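Side-chain contacts in putative Fe-S biosynthesis protein (Lactobacillus salivarius, PDB 2P2E), which is of unknown function but probably takes part in the assembly of iron-sulphur clusters: residues N23-L28 / M58-D63; S47-L52 / M83-N88; Y64-D69 / F75-Y80; L100-T103 / E109-P112. All coordinates share one frame; numbering follows the deposited sequence.

Contact 1 of 4, residues N23-L28 / M58-D63; sequences NAVLLL and MDYKKD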
loop_
_atom_site.group_PDB
_atom_site.type_symbol
_atom_site.label_atom_id
_atom_site.label_comp_id
_atom_site.label_asym_id
_atom_site.label_seq_id
_atom_site.Cartn_x
_atom_site.Cartn_y
_atom_site.Cartn_z
ATOM N N ASN A 23 0.264 -13.398 -9.998
ATOM C CA ASN A 23 1.439 -13.629 -9.170
ATOM C C ASN A 23 1.815 -12.389 -8.351
ATOM O O ASN A 23 2.879 -12.346 -7.719
ATOM C CB ASN A 23 2.612 -14.031 -10.074
ATOM C CG ASN A 23 3.527 -15.056 -9.428
ATOM O OD1 ASN A 23 4.690 -14.767 -9.101
ATOM N ND2 ASN A 23 3.007 -16.269 -9.239
ATOM N N ALA A 24 0.940 -11.388 -8.357
ATOM C CA ALA A 24 1.220 -10.158 -7.632
ATOM C C ALA A 24 0.424 -9.965 -6.343
ATOM O O ALA A 24 -0.751 -10.335 -6.258
ATOM C CB ALA A 24 1.010 -8.970 -8.546
ATOM N N VAL A 25 1.093 -9.362 -5.362
ATOM C CA VAL A 25 0.543 -9.067 -4.047
ATOM C C VAL A 25 0.793 -7.588 -3.731
ATOM O O VAL A 25 1.841 -7.042 -4.051
ATOM C CB VAL A 25 1.219 -9.942 -2.954
ATOM C CG1 VAL A 25 0.768 -9.513 -1.565
ATOM C CG2 VAL A 25 0.886 -11.399 -3.183
ATOM N N LEU A 26 -0.183 -6.940 -3.106
ATOM C CA LEU A 26 -0.064 -5.532 -2.753
ATOM C C LEU A 26 0.256 -5.320 -1.288
ATOM O O LEU A 26 -0.285 -6.000 -0.413
ATOM C CB LEU A 26 -1.355 -4.794 -3.085
ATOM C CG LEU A 26 -1.643 -4.626 -4.571
ATOM C CD1 LEU A 26 -2.961 -3.941 -4.763
ATOM C CD2 LEU A 26 -0.541 -3.816 -5.199
ATOM N N LEU A 27 1.133 -4.360 -1.028
ATOM C CA LEU A 27 1.510 -4.052 0.330
ATOM C C LEU A 27 1.362 -2.573 0.636
ATOM O O LEU A 27 1.736 -1.717 -0.167
ATOM C CB LEU A 27 2.958 -4.448 0.583
ATOM C CG LEU A 27 3.410 -5.849 0.199
ATOM C CD1 LEU A 27 4.888 -5.958 0.529
ATOM C CD2 LEU A 27 2.610 -6.906 0.939
ATOM N N LEU A 28 0.793 -2.275 1.795
ATOM C CA LEU A 28 0.678 -0.902 2.242
ATOM C C LEU A 28 1.845 -0.846 3.213
ATOM O O LEU A 28 1.733 -1.240 4.370
ATOM C CB LEU A 28 -0.634 -0.671 2.971
ATOM C CG LEU A 28 -0.798 0.741 3.525
ATOM C CD1 LEU A 28 -0.575 1.793 2.439
ATOM C CD2 LEU A 28 -2.185 0.864 4.094
HETATM N N MSE A 58 8.449 -13.716 -3.070
HETATM C CA MSE A 58 9.275 -12.924 -2.166
HETATM C C MSE A 58 8.770 -13.051 -0.732
HETATM O O MSE A 58 7.583 -13.277 -0.499
HETATM C CB MSE A 58 9.270 -11.467 -2.635
HETATM C CG MSE A 58 10.013 -11.273 -3.956
HETATM SE SE MSE A 58 9.584 -9.646 -4.951
HETATM C CE MSE A 58 9.020 -10.466 -6.645
ATOM N N ASP A 59 9.671 -12.925 0.233
ATOM C CA ASP A 59 9.278 -13.055 1.629
ATOM C C ASP A 59 8.707 -11.783 2.241
ATOM O O ASP A 59 9.418 -10.998 2.862
ATOM C CB ASP A 59 10.460 -13.538 2.460
ATOM C CG ASP A 59 10.117 -13.665 3.929
ATOM O OD1 ASP A 59 9.043 -14.238 4.247
ATOM O OD2 ASP A 59 10.927 -13.197 4.764
ATOM N N TYR A 60 7.405 -11.607 2.069
ATOM C CA TYR A 60 6.698 -10.449 2.570
ATOM C C TYR A 60 5.782 -10.898 3.685
ATOM O O TYR A 60 5.270 -10.092 4.445
ATOM C CB TYR A 60 5.858 -9.855 1.447
ATOM C CG TYR A 60 4.759 -10.780 0.979
ATOM C CD1 TYR A 60 3.514 -10.776 1.593
ATOM C CD2 TYR A 60 4.980 -11.688 -0.054
ATOM C CE1 TYR A 60 2.502 -11.653 1.193
ATOM C CE2 TYR A 60 3.979 -12.578 -0.462
ATOM C CZ TYR A 60 2.738 -12.556 0.167
ATOM O OH TYR A 60 1.734 -13.433 -0.217
ATOM N N LYS A 61 5.554 -12.196 3.763
ATOM C CA LYS A 61 4.666 -12.740 4.779
ATOM C C LYS A 61 5.077 -12.458 6.223
ATOM O O LYS A 61 4.325 -11.851 6.980
ATOM C CB LYS A 61 4.526 -14.253 4.586
ATOM C CG LYS A 61 3.872 -14.661 3.285
ATOM C CD LYS A 61 2.423 -14.154 3.195
ATOM C CE LYS A 61 1.527 -14.715 4.313
ATOM N NZ LYS A 61 0.105 -14.202 4.256
ATOM N N LYS A 62 6.263 -12.911 6.605
ATOM C CA LYS A 62 6.731 -12.727 7.969
ATOM C C LYS A 62 6.540 -11.306 8.488
ATOM O O LYS A 62 6.086 -11.110 9.620
ATOM C CB LYS A 62 8.199 -13.130 8.074
ATOM C CG LYS A 62 8.790 -12.999 9.474
ATOM C CD LYS A 62 10.117 -13.769 9.591
ATOM C CE LYS A 62 10.883 -13.447 10.878
ATOM N NZ LYS A 62 11.443 -12.055 10.869
ATOM N N ASP A 63 6.861 -10.322 7.651
ATOM C CA ASP A 63 6.737 -8.921 8.032
ATOM C C ASP A 63 5.340 -8.342 7.803
ATOM O O ASP A 63 4.714 -7.846 8.728
ATOM C CB ASP A 63 7.784 -8.096 7.280
ATOM C CG ASP A 63 9.200 -8.587 7.534
ATOM O OD1 ASP A 63 9.574 -8.691 8.721
ATOM O OD2 ASP A 63 9.936 -8.871 6.556
#
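Val25 and Tyr60 meet through a CH-pi contact: CG1 of Val25 stands 4.2 Å from the centroid of the Tyr60 ring and only 25° off its normal, which places this methyl well over the face. Its nearest ring atom is the phenol-side CE1 of Tyr60, at 3.9 Å from Val25 CG1. The opposite face is taken by the tyrosine's own neighbour in sequence, Lys61, whose CG sits 3.9 Å above the Tyr60 ring plane and toward the rim. The ring is thus held between an aliphatic group on either side. Tyr60 carries its CG between its backbone N and carbonyl carbon (chi1 65°), and from there the ring reaches across to strand 24-30.

That strand runs between strands 49-55 and 75-77 of the sheet, with backbone hydrogen bonds from Val25 to Val54 and from Leu26 to Tyr76. The loop leading from strand 49-55 to strand 66-70 lays Tyr60 over the sheet face that bears Val25 and Leu27, and Tyr76 touches these same two residues from the neighbouring strand. All three touching residues are buried, and no hydrogen bond joins the two segments.

The remaining approaches are van der Waals ones, in which both aliphatic side chains cross the tyrosine at about a right angle. Val25 CG2, the branch anti to the carbonyl carbon, comes to 3.7 Å from Tyr60 OH, beside the phenol oxygen. At the root of the ring, Leu27 CD2 lies 4.0 Å from Tyr60 CD1, approaching at a slant, while Leu27 CD1 reaches Tyr60 CB at 4.1 Å.

Contact 2 of 4, residues S47-L52 / M83-N88; sequences SDFRIL and MYMDDN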
loop_
_atom_site.group_PDB
_atom_site.type_symbol
_atom_site.label_atom_id
_atom_site.label_comp_id
_atom_site.label_asym_id
_atom_site.label_seq_id
_atom_site.Cartn_x
_atom_site.Cartn_y
_atom_site.Cartn_z
ATOM N N SER A 47 9.545 7.081 7.474
ATOM C CA SER A 47 8.363 6.478 8.069
ATOM C C SER A 47 7.087 7.060 7.473
ATOM O O SER A 47 6.309 7.741 8.146
ATOM C CB SER A 47 8.389 6.657 9.589
ATOM O OG SER A 47 8.614 8.011 9.927
ATOM N N ASP A 48 6.892 6.785 6.186
ATOM C CA ASP A 48 5.719 7.244 5.472
ATOM C C ASP A 48 5.074 6.093 4.731
ATOM O O ASP A 48 5.703 5.064 4.514
ATOM C CB ASP A 48 6.101 8.336 4.492
ATOM C CG ASP A 48 5.501 9.650 4.865
ATOM O OD1 ASP A 48 4.745 9.668 5.862
ATOM O OD2 ASP A 48 5.777 10.656 4.170
ATOM N N PHE A 49 3.819 6.273 4.343
ATOM C CA PHE A 49 3.073 5.248 3.622
ATOM C C PHE A 49 3.346 5.214 2.141
ATOM O O PHE A 49 3.523 6.245 1.515
ATOM C CB PHE A 49 1.582 5.464 3.804
ATOM C CG PHE A 49 1.079 5.054 5.134
ATOM C CD1 PHE A 49 1.064 3.720 5.492
ATOM C CD2 PHE A 49 0.603 5.996 6.026
ATOM C CE1 PHE A 49 0.576 3.325 6.727
ATOM C CE2 PHE A 49 0.115 5.608 7.258
ATOM C CZ PHE A 49 0.099 4.273 7.608
ATOM N N ARG A 50 3.358 4.018 1.580
ATOM C CA ARG A 50 3.575 3.860 0.156
ATOM C C ARG A 50 3.102 2.471 -0.246
ATOM O O ARG A 50 3.025 1.573 0.589
ATOM C CB ARG A 50 5.051 4.027 -0.177
ATOM C CG ARG A 50 5.910 2.990 0.475
ATOM C CD ARG A 50 7.325 3.018 -0.043
ATOM N NE ARG A 50 8.150 2.071 0.690
ATOM C CZ ARG A 50 9.381 1.731 0.340
ATOM N NH1 ARG A 50 9.938 2.258 -0.741
ATOM N NH2 ARG A 50 10.056 0.856 1.068
ATOM N N ILE A 51 2.770 2.295 -1.518
ATOM C CA ILE A 51 2.322 0.995 -2.000
ATOM C C ILE A 51 3.440 0.222 -2.663
ATOM O O ILE A 51 4.110 0.728 -3.557
ATOM C CB ILE A 51 1.198 1.112 -3.035
ATOM C CG1 ILE A 51 0.073 1.964 -2.472
ATOM C CG2 ILE A 51 0.675 -0.265 -3.391
ATOM C CD1 ILE A 51 -0.386 1.508 -1.138
ATOM N N LEU A 52 3.630 -1.012 -2.222
ATOM C CA LEU A 52 4.653 -1.870 -2.789
ATOM C C LEU A 52 3.976 -3.045 -3.453
ATOM O O LEU A 52 2.980 -3.558 -2.947
ATOM C CB LEU A 52 5.573 -2.412 -1.697
ATOM C CG LEU A 52 6.707 -1.577 -1.118
ATOM C CD1 LEU A 52 6.258 -0.143 -0.903
ATOM C CD2 LEU A 52 7.155 -2.216 0.189
HETATM N N MSE A 83 -1.018 1.124 13.974
HETATM C CA MSE A 83 -1.205 2.266 14.861
HETATM C C MSE A 83 -1.204 3.585 14.102
HETATM O O MSE A 83 -1.655 4.612 14.620
HETATM C CB MSE A 83 -0.116 2.289 15.941
HETATM C CG MSE A 83 1.282 2.629 15.446
HETATM SE SE MSE A 83 2.596 2.669 16.913
HETATM C CE MSE A 83 1.737 4.028 18.031
ATOM N N TYR A 84 -0.708 3.554 12.870
ATOM C CA TYR A 84 -0.654 4.760 12.062
ATOM C C TYR A 84 -1.789 4.822 11.057
ATOM O O TYR A 84 -1.892 5.766 10.275
ATOM C CB TYR A 84 0.679 4.842 11.333
ATOM C CG TYR A 84 1.833 5.007 12.267
ATOM C CD1 TYR A 84 1.866 6.058 13.176
ATOM C CD2 TYR A 84 2.889 4.107 12.262
ATOM C CE1 TYR A 84 2.925 6.207 14.061
ATOM C CE2 TYR A 84 3.957 4.251 13.145
ATOM C CZ TYR A 84 3.969 5.299 14.043
ATOM O OH TYR A 84 5.003 5.421 14.944
HETATM N N MSE A 85 -2.658 3.822 11.093
HETATM C CA MSE A 85 -3.757 3.782 10.154
HETATM C C MSE A 85 -5.101 4.119 10.770
HETATM O O MSE A 85 -5.205 4.466 11.939
HETATM C CB MSE A 85 -3.805 2.403 9.494
HETATM C CG MSE A 85 -2.517 2.026 8.780
HETATM SE SE MSE A 85 -2.504 0.158 8.224
HETATM C CE MSE A 85 -0.685 0.058 7.521
ATOM N N ASP A 86 -6.129 3.996 9.944
ATOM C CA ASP A 86 -7.514 4.270 10.310
ATOM C C ASP A 86 -8.295 2.988 10.005
ATOM O O ASP A 86 -7.892 2.201 9.142
ATOM C CB ASP A 86 -8.031 5.396 9.431
ATOM C CG ASP A 86 -8.950 6.314 10.151
ATOM O OD1 ASP A 86 -10.020 5.830 10.584
ATOM O OD2 ASP A 86 -8.601 7.513 10.277
ATOM N N ASP A 87 -9.410 2.774 10.691
ATOM C CA ASP A 87 -10.204 1.569 10.456
ATOM C C ASP A 87 -10.851 1.546 9.077
ATOM O O ASP A 87 -10.989 0.496 8.454
ATOM C CB ASP A 87 -11.277 1.432 11.534
ATOM C CG ASP A 87 -10.686 1.131 12.893
ATOM O OD1 ASP A 87 -10.059 0.056 13.052
ATOM O OD2 ASP A 87 -10.839 1.967 13.806
ATOM N N ASN A 88 -11.241 2.714 8.599
ATOM C CA ASN A 88 -11.861 2.801 7.300
ATOM C C ASN A 88 -11.107 3.836 6.505
ATOM O O ASN A 88 -11.261 5.033 6.736
ATOM C CB ASN A 88 -13.312 3.221 7.446
ATOM C CG ASN A 88 -14.139 2.860 6.235
ATOM O OD1 ASN A 88 -14.183 1.698 5.824
ATOM N ND2 ASN A 88 -14.803 3.851 5.654
#
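Phe49 pushes the far edge of its ring between Tyr84 and Met85, and this buried ring carries the tight half of the contact. Met85, a selenomethionine, meets two neighbouring rim atoms: its CG is 3.6 Å from Phe49 CZ, and its CE is 3.6 Å from Phe49 CE1, the CE near the ring plane. The chain beyond CG is extended (chi2 170°, chi3 -175°), which carries the terminal methyl along the ring edge instead of over a face. At CE2 the backbone takes over, with Tyr84 O 3.6 Å from Phe49 CE2 and also close to the ring plane, where the positive rim of an aromatic would favour a carbonyl oxygen. Tyr84 CB adds an apolar touch 3.8 Å from Phe49 CZ.

In the fold, Phe49 lies on strand 49-55, and its partners belong to the segment that leads from a 3-10 turn at Met83 and Tyr84 toward strand 88-93. Phe30 meets Phe49 edge-to-face and also stacks on the ring of Tyr84, while Leu114 packs on Phe49 from strand 108-118. With only an alanine at Phe49, the Met85 methyl and Tyr84 O are likely to lose the ring edge they meet, opening a gap between strand and loop.

The outer side is much looser. Beyond CB the Tyr84 side chain leads away from strand 49-55 and is exposed; one face of its ring is covered within the loop by Met83 CG, 3.7 Å above the plane and over its centre. No hydrogen bond joins the two segments, and the residues following Met85 diverge from the strand.

Contact 3 of 4, residues Y64-D69 / F75-Y80; sequences YNEVID and FYYKGY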
loop_
_atom_site.group_PDB
_atom_site.type_symbol
_atom_site.label_atom_id
_atom_site.label_comp_id
_atom_site.label_asym_id
_atom_site.label_seq_id
_atom_site.Cartn_x
_atom_site.Cartn_y
_atom_site.Cartn_z
ATOM N N TYR A 64 4.862 -8.388 6.568
ATOM C CA TYR A 64 3.531 -7.882 6.244
ATOM C C TYR A 64 2.588 -8.989 6.655
ATOM O O TYR A 64 2.031 -9.694 5.826
ATOM C CB TYR A 64 3.466 -7.612 4.755
ATOM C CG TYR A 64 4.470 -6.571 4.384
ATOM C CD1 TYR A 64 4.151 -5.227 4.479
ATOM C CD2 TYR A 64 5.784 -6.919 4.076
ATOM C CE1 TYR A 64 5.109 -4.245 4.283
ATOM C CE2 TYR A 64 6.757 -5.941 3.880
ATOM C CZ TYR A 64 6.404 -4.602 3.991
ATOM O OH TYR A 64 7.334 -3.609 3.831
ATOM N N ASN A 65 2.432 -9.109 7.966
ATOM C CA ASN A 65 1.653 -10.151 8.605
ATOM C C ASN A 65 0.174 -9.913 8.809
ATOM O O ASN A 65 -0.508 -10.765 9.365
ATOM C CB ASN A 65 2.283 -10.445 9.955
ATOM C CG ASN A 65 2.323 -9.218 10.840
ATOM O OD1 ASN A 65 2.487 -8.100 10.356
ATOM N ND2 ASN A 65 2.178 -9.420 12.140
ATOM N N GLU A 66 -0.329 -8.758 8.403
ATOM C CA GLU A 66 -1.749 -8.506 8.565
ATOM C C GLU A 66 -2.395 -8.089 7.257
ATOM O O GLU A 66 -1.720 -7.654 6.322
ATOM C CB GLU A 66 -1.992 -7.479 9.666
ATOM C CG GLU A 66 -1.998 -8.128 11.047
ATOM C CD GLU A 66 -2.279 -7.150 12.178
ATOM O OE1 GLU A 66 -3.244 -6.359 12.064
ATOM O OE2 GLU A 66 -1.539 -7.185 13.189
ATOM N N VAL A 67 -3.709 -8.240 7.183
ATOM C CA VAL A 67 -4.411 -7.921 5.961
ATOM C C VAL A 67 -5.467 -6.858 6.084
ATOM O O VAL A 67 -6.090 -6.687 7.128
ATOM C CB VAL A 67 -5.109 -9.158 5.384
ATOM C CG1 VAL A 67 -5.637 -8.839 3.989
ATOM C CG2 VAL A 67 -4.153 -10.341 5.353
ATOM N N ILE A 68 -5.657 -6.154 4.977
ATOM C CA ILE A 68 -6.653 -5.108 4.859
ATOM C C ILE A 68 -7.562 -5.565 3.731
ATOM O O ILE A 68 -7.078 -5.899 2.652
ATOM C CB ILE A 68 -6.005 -3.771 4.463
ATOM C CG1 ILE A 68 -5.059 -3.320 5.568
ATOM C CG2 ILE A 68 -7.075 -2.709 4.215
ATOM C CD1 ILE A 68 -4.225 -2.143 5.201
ATOM N N ASP A 69 -8.867 -5.616 3.983
ATOM C CA ASP A 69 -9.819 -6.024 2.954
ATOM C C ASP A 69 -10.100 -4.818 2.072
ATOM O O ASP A 69 -10.153 -3.701 2.558
ATOM C CB ASP A 69 -11.139 -6.485 3.567
ATOM C CG ASP A 69 -10.976 -7.662 4.500
ATOM O OD1 ASP A 69 -10.454 -8.710 4.056
ATOM O OD2 ASP A 69 -11.379 -7.533 5.680
ATOM N N PHE A 75 -4.560 -6.232 0.767
ATOM C CA PHE A 75 -3.431 -5.345 1.020
ATOM C C PHE A 75 -2.762 -5.891 2.262
ATOM O O PHE A 75 -3.408 -6.013 3.298
ATOM C CB PHE A 75 -3.910 -3.939 1.343
ATOM C CG PHE A 75 -4.114 -3.071 0.151
ATOM C CD1 PHE A 75 -3.026 -2.499 -0.497
ATOM C CD2 PHE A 75 -5.400 -2.775 -0.301
ATOM C CE1 PHE A 75 -3.217 -1.636 -1.585
ATOM C CE2 PHE A 75 -5.601 -1.916 -1.388
ATOM C CZ PHE A 75 -4.515 -1.346 -2.025
ATOM N N TYR A 76 -1.485 -6.231 2.176
ATOM C CA TYR A 76 -0.793 -6.744 3.345
ATOM C C TYR A 76 -0.025 -5.611 3.984
ATOM O O TYR A 76 0.392 -4.688 3.300
ATOM C CB TYR A 76 0.142 -7.878 2.940
ATOM C CG TYR A 76 -0.627 -9.114 2.581
ATOM C CD1 TYR A 76 -0.959 -10.050 3.546
ATOM C CD2 TYR A 76 -1.090 -9.313 1.286
ATOM C CE1 TYR A 76 -1.734 -11.153 3.236
ATOM C CE2 TYR A 76 -1.870 -10.417 0.961
ATOM C CZ TYR A 76 -2.185 -11.331 1.943
ATOM O OH TYR A 76 -2.944 -12.432 1.620
ATOM N N TYR A 77 0.147 -5.668 5.297
ATOM C CA TYR A 77 0.877 -4.622 5.994
ATOM C C TYR A 77 1.518 -5.131 7.274
ATOM O O TYR A 77 1.100 -6.147 7.839
ATOM C CB TYR A 77 -0.049 -3.446 6.315
ATOM C CG TYR A 77 -1.100 -3.756 7.341
ATOM C CD1 TYR A 77 -0.974 -3.311 8.656
ATOM C CD2 TYR A 77 -2.227 -4.489 6.999
ATOM C CE1 TYR A 77 -1.951 -3.586 9.607
ATOM C CE2 TYR A 77 -3.210 -4.777 7.942
ATOM C CZ TYR A 77 -3.065 -4.319 9.239
ATOM O OH TYR A 77 -4.044 -4.598 10.149
ATOM N N LYS A 78 2.539 -4.415 7.727
ATOM C CA LYS A 78 3.234 -4.792 8.941
ATOM C C LYS A 78 2.300 -4.507 10.099
ATOM O O LYS A 78 1.806 -3.392 10.250
ATOM C CB LYS A 78 4.531 -3.999 9.063
ATOM C CG LYS A 78 5.503 -4.316 7.943
ATOM C CD LYS A 78 6.790 -3.526 8.033
ATOM C CE LYS A 78 6.596 -2.084 7.637
ATOM N NZ LYS A 78 7.905 -1.418 7.379
ATOM N N GLY A 79 2.038 -5.534 10.899
ATOM C CA GLY A 79 1.145 -5.379 12.029
ATOM C C GLY A 79 1.251 -4.055 12.754
ATOM O O GLY A 79 0.312 -3.269 12.748
ATOM N N TYR A 80 2.407 -3.797 13.353
ATOM C CA TYR A 80 2.633 -2.575 14.115
ATOM C C TYR A 80 2.206 -1.266 13.472
ATOM O O TYR A 80 1.681 -0.399 14.153
ATOM C CB TYR A 80 4.104 -2.474 14.517
ATOM C CG TYR A 80 5.064 -2.249 13.374
ATOM C CD1 TYR A 80 5.457 -0.964 13.016
ATOM C CD2 TYR A 80 5.616 -3.321 12.680
ATOM C CE1 TYR A 80 6.385 -0.749 12.000
ATOM C CE2 TYR A 80 6.548 -3.120 11.662
ATOM C CZ TYR A 80 6.929 -1.829 11.332
ATOM O OH TYR A 80 7.877 -1.628 10.354
HETATM O O HOH W 1 -6.523 -5.534 9.706
#
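Strands 66-69 and 75-77 run antiparallel, their axes 4.6 Å apart at closest approach and their directions 147° apart, with hydrogen-bonded pairs at Glu66-Tyr77 and Ile68-Phe75 flanking the non-hydrogen-bonded pair Val67-Tyr76.

On the face bearing Glu66, Ile68, Phe75 and Tyr77, the Tyr77 ring takes the central place. Its CG lies between backbone N and carbonyl carbon (chi1 68°), which swings the ring across the partner strand. Glu66 CB then sits over one face, 3.7 Å from the Tyr77 ring centroid, and Ile68 CG1 presses in obliquely, 3.3 Å from Tyr77 CE2. The phenol oxygen Tyr77 OH ends 2.7 Å from Glu66 OE1. A water in the ring plane donates to Val67 O and is also hydrogen-bonded to Tyr77 OH, linking Val67 of one strand to Tyr77 of the other.

This is a beta hairpin that opens with a classic bulge: Asn65 and Glu66 both face Tyr77. Within the bulge, Asn65 OD1 accepts from Gly79 N, just past the end of strand 75-77, at 2.7 Å, in the carbonyl plane and on a lone pair.

On the other face Val67 CG2 runs alongside the Tyr76 ring, tightly, 3.3 Å from CE1 of Tyr76. Where the two segments leave the sheet, Lys78 lies beside Tyr64 and lays its CG over a face of that ring, 4.0 Å from the Tyr64 centroid. The polar ends of both turn to other partners: Tyr64 OH bonds to Asp29, while Lys78 NZ has a salt bridge to Asp32 and bonds to the carbonyls of Phe30 and Val34.

Contact 4 of 4, residues L100-T103 / E109-P112; sequences LRLT and ELMP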
loop_
_atom_site.group_PDB
_atom_site.type_symbol
_atom_site.label_atom_id
_atom_site.label_comp_id
_atom_site.label_asym_id
_atom_site.label_seq_id
_atom_site.Cartn_x
_atom_site.Cartn_y
_atom_site.Cartn_z
ATOM N N LEU A 100 -1.607 8.857 -6.139
ATOM C CA LEU A 100 -2.750 8.425 -5.367
ATOM C C LEU A 100 -2.770 9.161 -4.042
ATOM O O LEU A 100 -1.790 9.795 -3.654
ATOM C CB LEU A 100 -2.695 6.926 -5.112
ATOM C CG LEU A 100 -2.888 6.029 -6.330
ATOM C CD1 LEU A 100 -2.786 4.580 -5.910
ATOM C CD2 LEU A 100 -4.230 6.292 -6.958
ATOM N N ARG A 101 -3.896 9.066 -3.349
ATOM C CA ARG A 101 -4.058 9.716 -2.064
ATOM C C ARG A 101 -4.592 8.702 -1.061
ATOM O O ARG A 101 -5.427 7.876 -1.396
ATOM C CB ARG A 101 -5.044 10.873 -2.200
ATOM C CG ARG A 101 -5.207 11.676 -0.944
ATOM C CD ARG A 101 -6.487 12.486 -0.994
ATOM N NE ARG A 101 -6.548 13.324 -2.183
ATOM C CZ ARG A 101 -5.711 14.331 -2.433
ATOM N NH1 ARG A 101 -4.742 14.631 -1.563
ATOM N NH2 ARG A 101 -5.836 15.034 -3.561
ATOM N N LEU A 102 -4.102 8.762 0.167
ATOM C CA LEU A 102 -4.557 7.857 1.203
ATOM C C LEU A 102 -5.181 8.654 2.338
ATOM O O LEU A 102 -4.486 9.386 3.039
ATOM C CB LEU A 102 -3.392 7.037 1.752
ATOM C CG LEU A 102 -3.797 6.132 2.925
ATOM C CD1 LEU A 102 -4.655 5.006 2.409
ATOM C CD2 LEU A 102 -2.575 5.581 3.642
ATOM N N THR A 103 -6.490 8.517 2.521
ATOM C CA THR A 103 -7.165 9.233 3.593
ATOM C C THR A 103 -7.918 8.284 4.520
ATOM O O THR A 103 -8.263 7.178 4.129
ATOM C CB THR A 103 -8.165 10.282 3.041
ATOM O OG1 THR A 103 -9.138 9.634 2.216
ATOM C CG2 THR A 103 -7.429 11.354 2.237
ATOM N N GLU A 109 -6.376 13.192 5.783
ATOM C CA GLU A 109 -5.276 12.802 4.922
ATOM C C GLU A 109 -4.185 12.119 5.720
ATOM O O GLU A 109 -3.633 12.701 6.646
ATOM C CB GLU A 109 -4.685 14.016 4.207
ATOM C CG GLU A 109 -5.597 14.611 3.146
ATOM C CD GLU A 109 -4.820 15.404 2.115
ATOM O OE1 GLU A 109 -4.008 16.263 2.532
ATOM O OE2 GLU A 109 -5.019 15.165 0.898
ATOM N N LEU A 110 -3.883 10.875 5.362
ATOM C CA LEU A 110 -2.840 10.123 6.033
ATOM C C LEU A 110 -1.598 10.251 5.178
ATOM O O LEU A 110 -0.480 10.305 5.689
ATOM C CB LEU A 110 -3.240 8.653 6.160
ATOM C CG LEU A 110 -4.330 8.354 7.185
ATOM C CD1 LEU A 110 -4.843 6.943 7.003
ATOM C CD2 LEU A 110 -3.773 8.554 8.578
HETATM N N MSE A 111 -1.820 10.308 3.866
HETATM C CA MSE A 111 -0.749 10.433 2.886
HETATM C C MSE A 111 -1.270 11.102 1.622
HETATM O O MSE A 111 -1.822 10.445 0.748
HETATM C CB MSE A 111 -0.201 9.060 2.526
HETATM C CG MSE A 111 0.858 9.130 1.457
HETATM SE SE MSE A 111 2.411 10.130 2.087
HETATM C CE MSE A 111 3.777 9.447 0.860
ATOM N N PRO A 112 -1.091 12.420 1.502
ATOM C CA PRO A 112 -1.568 13.143 0.314
ATOM C C PRO A 112 -1.000 12.713 -1.034
ATOM O O PRO A 112 -1.652 12.880 -2.058
ATOM C CB PRO A 112 -1.257 14.603 0.646
ATOM C CG PRO A 112 -0.104 14.507 1.603
ATOM C CD PRO A 112 -0.492 13.343 2.479
#
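The guanidinium of Arg101 and the carboxylate of Glu109 are turned 29° apart, and Glu109 OE2 meets the guanidinium obliquely, neither squarely over a face nor at an edge. Arg101 NH1 closes a salt bridge to Glu109 OE2 at 2.5 Å, a shortness not to be over-read at this resolution. Pro112 O also stands obliquely to the group, 3.6 Å from Arg101 NH1. The arginine chain is extended through chi2 and bends at chi3 (-55°), which brings the guanidinium to the glutamate. A leucine in place of Arg101 would probably leave the Glu109 carboxylate without its counter-charge across the strands.

Strands 100-104 and 108-118 form a beta hairpin interrupted by a classic bulge: Leu110 and Met111 both face Leu102. Two donors therefore grip Leu102 O, Leu110 N at 2.8 Å and Met111 N at 2.9 Å, both in its carbonyl plane, while Leu102 N returns a bond to Met111 O.

On the face bearing Leu102 and Met111, Leu102 CB meets Met111 CB at 3.9 Å. Separately, Leu102 CD2 reaches Leu110 CB at 4.0 Å, the two side chains slanting across each other. On the salt-bridge side, Thr103 turns its methyl CG2 to Glu109 CA, at 3.7 Å.

How the contacts relate
All four contacts reach one mixed sheet. Contacts 1 and 3, with centres about 9 Å apart, are stitched by Tyr76, whose N is 2.9 Å from Leu26 O in a probable hydrogen bond. Contact 2 adjoins contact 1 along strands 24-30 and 49-55, and its Met85 CE also reaches Tyr77 CD1 of contact 3 at 3.6 Å. On its other flank, Phe49 CG meets Leu102 CD2 of contact 4 at 4.0 Å. Contact 2 is thus the link between the two ends: contacts 1 and 4 lie on opposite sides of the chain's centre, about 21 Å apart between centres, and do not touch. Along the chain, contact 3 is nested inside the loop closed by contact 2.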